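Local coordinates for chemotaxis protein CheX (Desulfovibrio desulfuricans subsp. desulfuricans str. G20, PDB 3HM4) that probably dephosphorylates phosphorylated CheY, the response regulator of bacterial chemotaxis, at residues Ser5-Ala10 and Pro136-Pro141; Asp45-Val50 and His127-Val132. One frame throughout, in Å; residues are numbered along the deposited sequence.

Contact 1 (Ser5-Ala10 and Pro136-Pro141); sequences SGIEIA and PVIAIP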
ATOM      1  N   SER A   5     -15.293 -10.168  12.394  1.00 29.14           N
ATOM      2  CA  SER A   5     -14.185  -9.195  12.207  1.00 27.02           C
ATOM      3  C   SER A   5     -13.131  -9.601  11.149  1.00 26.56           C
ATOM      4  O   SER A   5     -12.461  -8.722  10.546  1.00 26.37           O
ATOM      5  CB  SER A   5     -13.455  -8.933  13.539  1.00 27.14           C
ATOM      6  OG  SER A   5     -12.694 -10.081  13.926  1.00 25.31           O
ATOM      7  N   GLY A   6     -13.030 -10.906  10.884  1.00 25.24           N
ATOM      8  CA  GLY A   6     -11.973 -11.468  10.044  1.00 24.30           C
ATOM      9  C   GLY A   6     -10.945 -12.226  10.894  1.00 22.48           C
ATOM     10  O   GLY A   6     -10.143 -12.996  10.361  1.00 23.02           O
ATOM     11  N   ILE A   7     -10.973 -12.058  12.224  1.00 21.19           N
ATOM     12  CA  ILE A   7     -10.012 -12.742  13.104  1.00 23.45           C
ATOM     13  C   ILE A   7     -10.079 -14.278  12.968  1.00 24.24           C
ATOM     14  O   ILE A   7      -9.079 -14.968  13.070  1.00 23.08           O
ATOM     15  CB  ILE A   7     -10.158 -12.273  14.559  1.00 22.98           C
ATOM     16  CG1 ILE A   7      -8.863 -12.517  15.334  1.00 23.96           C
ATOM     17  CG2 ILE A   7     -11.373 -12.913  15.227  1.00 24.37           C
ATOM     18  CD1 ILE A   7      -8.731 -11.621  16.540  1.00 22.62           C
ATOM     19  N   GLU A   8     -11.282 -14.769  12.682  1.00 25.28           N
ATOM     20  CA  GLU A   8     -11.546 -16.188  12.446  0.60 25.04           C
ATOM     21  C   GLU A   8     -10.809 -16.769  11.228  1.00 24.81           C
ATOM     22  O   GLU A   8     -10.672 -17.986  11.117  1.00 26.00           O
ATOM     23  CB  GLU A   8     -13.070 -16.434  12.325  0.60 26.45           C
ATOM     24  CG  GLU A   8     -13.776 -15.903  11.051  0.60 26.77           C
ATOM     25  CD  GLU A   8     -13.947 -14.371  10.935  0.60 26.88           C
ATOM     26  OE1 GLU A   8     -13.696 -13.601  11.910  0.60 22.24           O
ATOM     27  OE2 GLU A   8     -14.333 -13.936   9.833  0.60 29.13           O
ATOM     28  N   ILE A   9     -10.367 -15.914  10.288  1.00 22.56           N
ATOM     29  CA  ILE A   9      -9.602 -16.416   9.134  1.00 22.00           C
ATOM     30  C   ILE A   9      -8.151 -15.908   9.198  1.00 17.89           C
ATOM     31  O   ILE A   9      -7.467 -15.892   8.185  1.00 18.48           O
ATOM     32  CB  ILE A   9     -10.277 -16.261   7.700  1.00 25.12           C
ATOM     33  CG1 ILE A   9     -10.229 -14.851   7.120  1.00 29.00           C
ATOM     34  CG2 ILE A   9     -11.681 -16.944   7.662  1.00 28.92           C
ATOM     35  CD1 ILE A   9     -10.680 -13.788   7.927  1.00 31.30           C
ATOM     36  N   ALA A  10      -7.660 -15.615  10.396  1.00 18.22           N
ATOM     37  CA  ALA A  10      -6.257 -15.205  10.550  1.00 17.31           C
ATOM     38  C   ALA A  10      -5.271 -16.323  10.171  1.00 16.95           C
ATOM     39  O   ALA A  10      -4.211 -16.016   9.626  1.00 14.80           O
ATOM     40  CB  ALA A  10      -6.008 -14.766  11.997  1.00 18.42           C
ATOM     41  N   PRO A 136     -13.059  -4.191  10.565  1.00 14.13           N
ATOM     42  CA  PRO A 136     -11.942  -4.202  11.498  1.00 14.11           C
ATOM     43  C   PRO A 136     -10.651  -4.633  10.770  1.00 13.95           C
ATOM     44  O   PRO A 136     -10.689  -5.257   9.695  1.00 15.72           O
ATOM     45  CB  PRO A 136     -12.314  -5.306  12.473  1.00 16.59           C
ATOM     46  CG  PRO A 136     -13.832  -5.370  12.406  1.00 18.88           C
ATOM     47  CD  PRO A 136     -14.089  -5.173  10.950  1.00 15.96           C
ATOM     48  N   VAL A 137      -9.527  -4.225  11.312  1.00 11.82           N
ATOM     49  CA  VAL A 137      -8.231  -4.612  10.851  1.00 10.59           C
ATOM     50  C   VAL A 137      -7.695  -5.605  11.877  1.00 10.88           C
ATOM     51  O   VAL A 137      -7.702  -5.324  13.066  1.00 13.57           O
ATOM     52  CB  VAL A 137      -7.318  -3.399  10.698  1.00 12.17           C
ATOM     53  CG1 VAL A 137      -5.879  -3.846  10.347  1.00 12.72           C
ATOM     54  CG2 VAL A 137      -7.867  -2.425   9.636  1.00 13.76           C
ATOM     55  N   ILE A 138      -7.215  -6.736  11.394  1.00 10.74           N
ATOM     56  CA  ILE A 138      -6.690  -7.812  12.251  1.00 10.58           C
ATOM     57  C   ILE A 138      -5.159  -7.707  12.190  1.00 10.96           C
ATOM     58  O   ILE A 138      -4.568  -7.614  11.112  1.00 11.88           O
ATOM     59  CB  ILE A 138      -7.164  -9.207  11.765  1.00 12.37           C
ATOM     60  CG1 ILE A 138      -8.689  -9.279  11.657  1.00 14.52           C
ATOM     61  CG2 ILE A 138      -6.590 -10.326  12.659  1.00 12.75           C
ATOM     62  CD1 ILE A 138      -9.421  -8.878  12.890  1.00 16.48           C
ATOM     63  N   ALA A 139      -4.523  -7.714  13.355  1.00 10.71           N
ATOM     64  CA  ALA A 139      -3.083  -7.634  13.488  1.00 11.15           C
ATOM     65  C   ALA A 139      -2.559  -8.892  14.186  1.00 10.72           C
ATOM     66  O   ALA A 139      -3.163  -9.405  15.123  1.00 12.16           O
ATOM     67  CB  ALA A 139      -2.671  -6.373  14.286  1.00 12.37           C
ATOM     68  N   ILE A 140      -1.399  -9.370  13.745  1.00 10.56           N
ATOM     69  CA  ILE A 140      -0.737 -10.500  14.370  1.00 10.82           C
ATOM     70  C   ILE A 140       0.711 -10.093  14.640  1.00 11.45           C
ATOM     71  O   ILE A 140       1.473  -9.902  13.687  1.00 10.39           O
ATOM     72  CB  ILE A 140      -0.788 -11.785  13.557  1.00 11.82           C
ATOM     73  CG1 ILE A 140      -2.234 -12.072  13.057  1.00 13.42           C
ATOM     74  CG2 ILE A 140      -0.239 -12.941  14.467  1.00 12.44           C
ATOM     75  CD1 ILE A 140      -2.536 -11.566  11.684  1.00 15.35           C
ATOM     76  N   PRO A 141       1.104  -9.952  15.921  1.00 11.20           N
ATOM     77  CA  PRO A 141       2.473  -9.558  16.215  1.00 10.63           C
ATOM     78  C   PRO A 141       3.384 -10.789  16.160  1.00 10.62           C
ATOM     79  O   PRO A 141       2.940 -11.896  16.483  1.00 12.93           O
ATOM     80  CB  PRO A 141       2.379  -8.988  17.625  1.00 11.38           C
ATOM     81  CG  PRO A 141       1.300  -9.875  18.267  1.00 11.99           C
ATOM     82  CD  PRO A 141       0.334 -10.233  17.137  1.00 11.43           C
TER
HETATM   83  O   HOH W   1     -11.361  -7.392   8.193  1.00 14.86           O

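Contact 2 (Asp45-Val50 and His127-Val132); sequences DVSAVV and HTISHV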
ATOM      1  N   ASP A  45       9.300   1.007  10.555  1.00 10.96           N
ATOM      2  CA  ASP A  45      10.496   1.482   9.857  1.00 10.30           C
ATOM      3  C   ASP A  45      10.605   1.038   8.401  1.00  9.77           C
ATOM      4  O   ASP A  45      11.082   1.804   7.554  1.00 11.69           O
ATOM      5  CB  ASP A  45      11.702   1.130  10.730  1.00 10.93           C
ATOM      6  CG  ASP A  45      11.506   1.586  12.177  1.00 10.77           C
ATOM      7  OD1 ASP A  45      10.947   2.692  12.352  1.00 12.89           O
ATOM      8  OD2 ASP A  45      11.762   0.805  13.125  1.00 12.54           O
ATOM      9  N   VAL A  46      10.125  -0.177   8.119  1.00  9.77           N
ATOM     10  CA  VAL A  46       9.948  -0.679   6.767  1.00  9.93           C
ATOM     11  C   VAL A  46       8.589  -1.367   6.782  1.00  9.80           C
ATOM     12  O   VAL A  46       8.350  -2.210   7.661  1.00 10.26           O
ATOM     13  CB  VAL A  46      11.027  -1.642   6.303  1.00 11.04           C
ATOM     14  CG1 VAL A  46      10.693  -2.208   4.867  1.00 12.78           C
ATOM     15  CG2 VAL A  46      12.402  -0.946   6.328  1.00 12.69           C
ATOM     16  N   SER A  47       7.704  -1.004   5.850  1.00  9.16           N
ATOM     17  CA  SER A  47       6.450  -1.703   5.696  1.00  9.25           C
ATOM     18  C   SER A  47       6.299  -2.145   4.254  1.00  8.48           C
ATOM     19  O   SER A  47       6.933  -1.605   3.347  1.00 10.14           O
ATOM     20  CB  SER A  47       5.252  -0.841   6.068  1.00  9.35           C
ATOM     21  OG  SER A  47       5.280  -0.427   7.431  1.00 10.52           O
ATOM     22  N   ALA A  48       5.398  -3.095   4.064  1.00  9.73           N
ATOM     23  CA  ALA A  48       4.970  -3.486   2.723  1.00 10.27           C
ATOM     24  C   ALA A  48       3.485  -3.732   2.769  1.00  8.99           C
ATOM     25  O   ALA A  48       2.948  -4.110   3.813  1.00 10.04           O
ATOM     26  CB  ALA A  48       5.716  -4.678   2.193  1.00 12.65           C
ATOM     27  N   VAL A  49       2.828  -3.544   1.635  1.00  9.14           N
ATOM     28  CA  VAL A  49       1.393  -3.698   1.561  1.00  8.74           C
ATOM     29  C   VAL A  49       1.011  -4.216   0.201  1.00  8.86           C
ATOM     30  O   VAL A  49       1.623  -3.826  -0.800  1.00 10.78           O
ATOM     31  CB  VAL A  49       0.654  -2.384   1.927  1.00 10.06           C
ATOM     32  CG1 VAL A  49       1.005  -1.232   0.994  1.00 13.11           C
ATOM     33  CG2 VAL A  49      -0.859  -2.595   2.014  1.00 11.52           C
ATOM     34  N   VAL A  50      -0.027  -5.048   0.160  1.00  8.94           N
ATOM     35  CA  VAL A  50      -0.493  -5.652  -1.086  1.00  9.42           C
ATOM     36  C   VAL A  50      -1.984  -5.870  -1.031  1.00  9.57           C
ATOM     37  O   VAL A  50      -2.488  -6.461  -0.094  1.00 11.38           O
ATOM     38  CB  VAL A  50       0.281  -6.966  -1.443  1.00 10.34           C
ATOM     39  CG1 VAL A  50       0.115  -8.113  -0.382  1.00 12.37           C
ATOM     40  CG2 VAL A  50      -0.092  -7.444  -2.848  1.00 13.00           C
ATOM     41  N   HIS A 127       7.441   5.880  10.146  1.00 11.00           N
ATOM     42  CA  HIS A 127       6.261   6.120   9.303  1.00  9.71           C
ATOM     43  C   HIS A 127       5.069   5.364   9.883  1.00  9.84           C
ATOM     44  O   HIS A 127       5.220   4.460  10.689  1.00 10.87           O
ATOM     45  CB  HIS A 127       6.510   5.736   7.835  1.00  9.12           C
ATOM     46  CG  HIS A 127       6.607   4.260   7.604  1.00  9.68           C
ATOM     47  ND1 HIS A 127       7.807   3.601   7.468  1.00 10.82           N
ATOM     48  CD2 HIS A 127       5.638   3.322   7.478  1.00  9.47           C
ATOM     49  CE1 HIS A 127       7.557   2.308   7.287  1.00 11.52           C
ATOM     50  NE2 HIS A 127       6.252   2.108   7.282  1.00 10.85           N
ATOM     51  N   THR A 128       3.889   5.735   9.417  1.00 10.54           N
ATOM     52  CA  THR A 128       2.711   4.995   9.721  1.00 10.39           C
ATOM     53  C   THR A 128       2.003   4.523   8.470  1.00 10.48           C
ATOM     54  O   THR A 128       2.032   5.177   7.437  1.00 11.14           O
ATOM     55  CB  THR A 128       1.710   5.779  10.582  1.00 10.55           C
ATOM     56  OG1 THR A 128       1.292   6.965   9.917  1.00 12.58           O
ATOM     57  CG2 THR A 128       2.349   6.168  11.926  1.00 11.51           C
ATOM     58  N   ILE A 129       1.316   3.390   8.589  1.00 10.01           N
ATOM     59  CA  ILE A 129       0.457   2.856   7.551  1.00 10.85           C
ATOM     60  C   ILE A 129      -0.898   2.574   8.184  1.00 10.16           C
ATOM     61  O   ILE A 129      -0.981   2.002   9.281  1.00 11.56           O
ATOM     62  CB  ILE A 129       1.072   1.638   6.838  1.00 14.22           C
ATOM     63  CG1 ILE A 129       0.142   1.099   5.735  1.00 15.23           C
ATOM     64  CG2 ILE A 129       1.410   0.535   7.790  1.00 17.07           C
ATOM     65  CD1 ILE A 129       0.874   0.241   4.646  1.00 20.39           C
ATOM     66  N   SER A 130      -1.943   2.976   7.473  1.00  9.44           N
ATOM     67  CA  SER A 130      -3.320   2.854   7.912  1.00  9.66           C
ATOM     68  C   SER A 130      -4.171   2.239   6.804  1.00 10.21           C
ATOM     69  O   SER A 130      -4.198   2.749   5.704  1.00 10.87           O
ATOM     70  CB  SER A 130      -3.915   4.233   8.222  1.00 11.52           C
ATOM     71  OG  SER A 130      -3.185   4.917   9.267  1.00 13.01           O
ATOM     72  N   HIS A 131      -4.901   1.194   7.114  1.00 10.82           N
ATOM     73  CA  HIS A 131      -5.840   0.549   6.202  1.00  9.01           C
ATOM     74  C   HIS A 131      -7.134   1.318   6.126  1.00  9.92           C
ATOM     75  O   HIS A 131      -7.705   1.686   7.160  1.00 12.97           O
ATOM     76  CB  HIS A 131      -6.114  -0.904   6.616  1.00 10.66           C
ATOM     77  CG  HIS A 131      -4.935  -1.783   6.403  1.00 11.83           C
ATOM     78  ND1 HIS A 131      -4.718  -2.447   5.212  1.00 13.91           N
ATOM     79  CD2 HIS A 131      -3.919  -2.145   7.232  1.00 14.05           C
ATOM     80  CE1 HIS A 131      -3.590  -3.133   5.295  1.00 14.66           C
ATOM     81  NE2 HIS A 131      -3.079  -2.950   6.505  1.00 14.34           N
ATOM     82  N   VAL A 132      -7.615   1.587   4.918  1.00  9.91           N
ATOM     83  CA  VAL A 132      -8.827   2.362   4.690  1.00 10.06           C
ATOM     84  C   VAL A 132      -9.939   1.365   4.406  1.00 11.20           C
ATOM     85  O   VAL A 132     -10.044   0.824   3.292  1.00 11.71           O
ATOM     86  CB  VAL A 132      -8.644   3.327   3.518  1.00 11.97           C
ATOM     87  CG1 VAL A 132      -9.948   4.067   3.194  1.00 13.04           C
ATOM     88  CG2 VAL A 132      -7.485   4.297   3.776  1.00 12.50           C
TER

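Contact 1 (Ser5-Ala10 and Pro136-Pro141)
Ile138 pushes its ethyl arm into an ST turn made by Ser5, Gly6 and Ile7, just ahead of helix 10-25, so the N-terminal end of the chain rests on strand 138-143 of the six-stranded antiparallel sheet. Most of the contact is apolar. CG1 of Ile138 stands anti to its own carbonyl carbon (chi1 -55°), which points Ile138 CG1 at the turn, 3.6 Å from Ile7 N. The side chains of Ile7 and Ile138 cross at about a right angle, with Ile7 CB 3.9 Å from Ile138 CD1; Ile7 also touches Pro34, and Ile138 reaches Val36 and Phe153. Beside this, Ser5 CB packs on the ring of Pro136, 3.8 Å from Pro136 CG. Gly6 has a phi of 107°, at which a CB would be jammed against Ser5 O and sit close to Ile138 CG1.

The polar part is small. A water lies 2.9 Å from Ser5 O and 2.7 Å from Pro136 O and can link the two carbonyls, though it has more acceptors around it than protons to give. Within the turn, Ile7 N donates to Ser5 OG over 3.1 Å in a fairly straight bond (163°), and the methyl Ile138 CD1 sits 3.6 Å from that same Ser5 OG.

Contact 2 (Asp45-Val50 and His127-Val132)
Strands 47-50 and 127-131 run in nearly the same direction, 21° apart with their axes 8.9 Å from each other at closest approach, so Ser47, Val49, His127 and Ile129 meet through side chains while the backbones stay apart. The one polar link is between Ser47 OG and His127 NE2, at 2.7 Å; either could be the donor. Ser47 OG lies at the edge of the imidazole, in its plane, and also bonds to Thr63 OG1, while His127 ND1 is held by Gly124 O. With both nitrogens engaged, the buried ring is fixed in rotation. CG of His127 sits between its backbone N and carbonyl carbon (chi1 71°), which swings the ring toward Asp45 and Ser47. The same ring edge reaches the backbone there, His127 CE1 lying 3.5 Å from Asp45 C. The backbones of Asp45 and Val46 both pair with the single residue Phe64, a classic beta bulge, and the Asp45 carboxylate is taken up by Lys66 N.

Strand 47-53 belongs to the main sheet, where Ser61 OG bonds to His131 NE2, whereas 127-131 continues as an antiparallel ladder into the second subunit, placing this layer at the dimer interface. Further along, CG1 of Ile129 is anti to the backbone N and the arm continues extended (chi2 159°), which puts Ile129 CD1 3.8 Å from Val49 CB and 3.9 Å from Val49 CG1. Val49 CG2 makes a looser approach, 4.3 Å from His131 CE1.

Both contacts reach the six-stranded sheet, at different strands: contact 1 rests the loop before helix 10-25 on 138-143, while contact 2 joins 47-53 to the separate strand 127-131. Their centres lie about 16 Å apart, and both segments of contact 2 fall between the two of contact 1 in sequence. Contact 2 is buried and borders the second subunit; contact 1 is partly buried and touches no other chain of the assembly. Contact 1 is mainly apolar, its polar share across the segments resting on a possible water link, whereas contact 2 holds a direct hydrogen bond between side chains. The two meet where Val137 CG2 packs 3.8 Å from His131 CB.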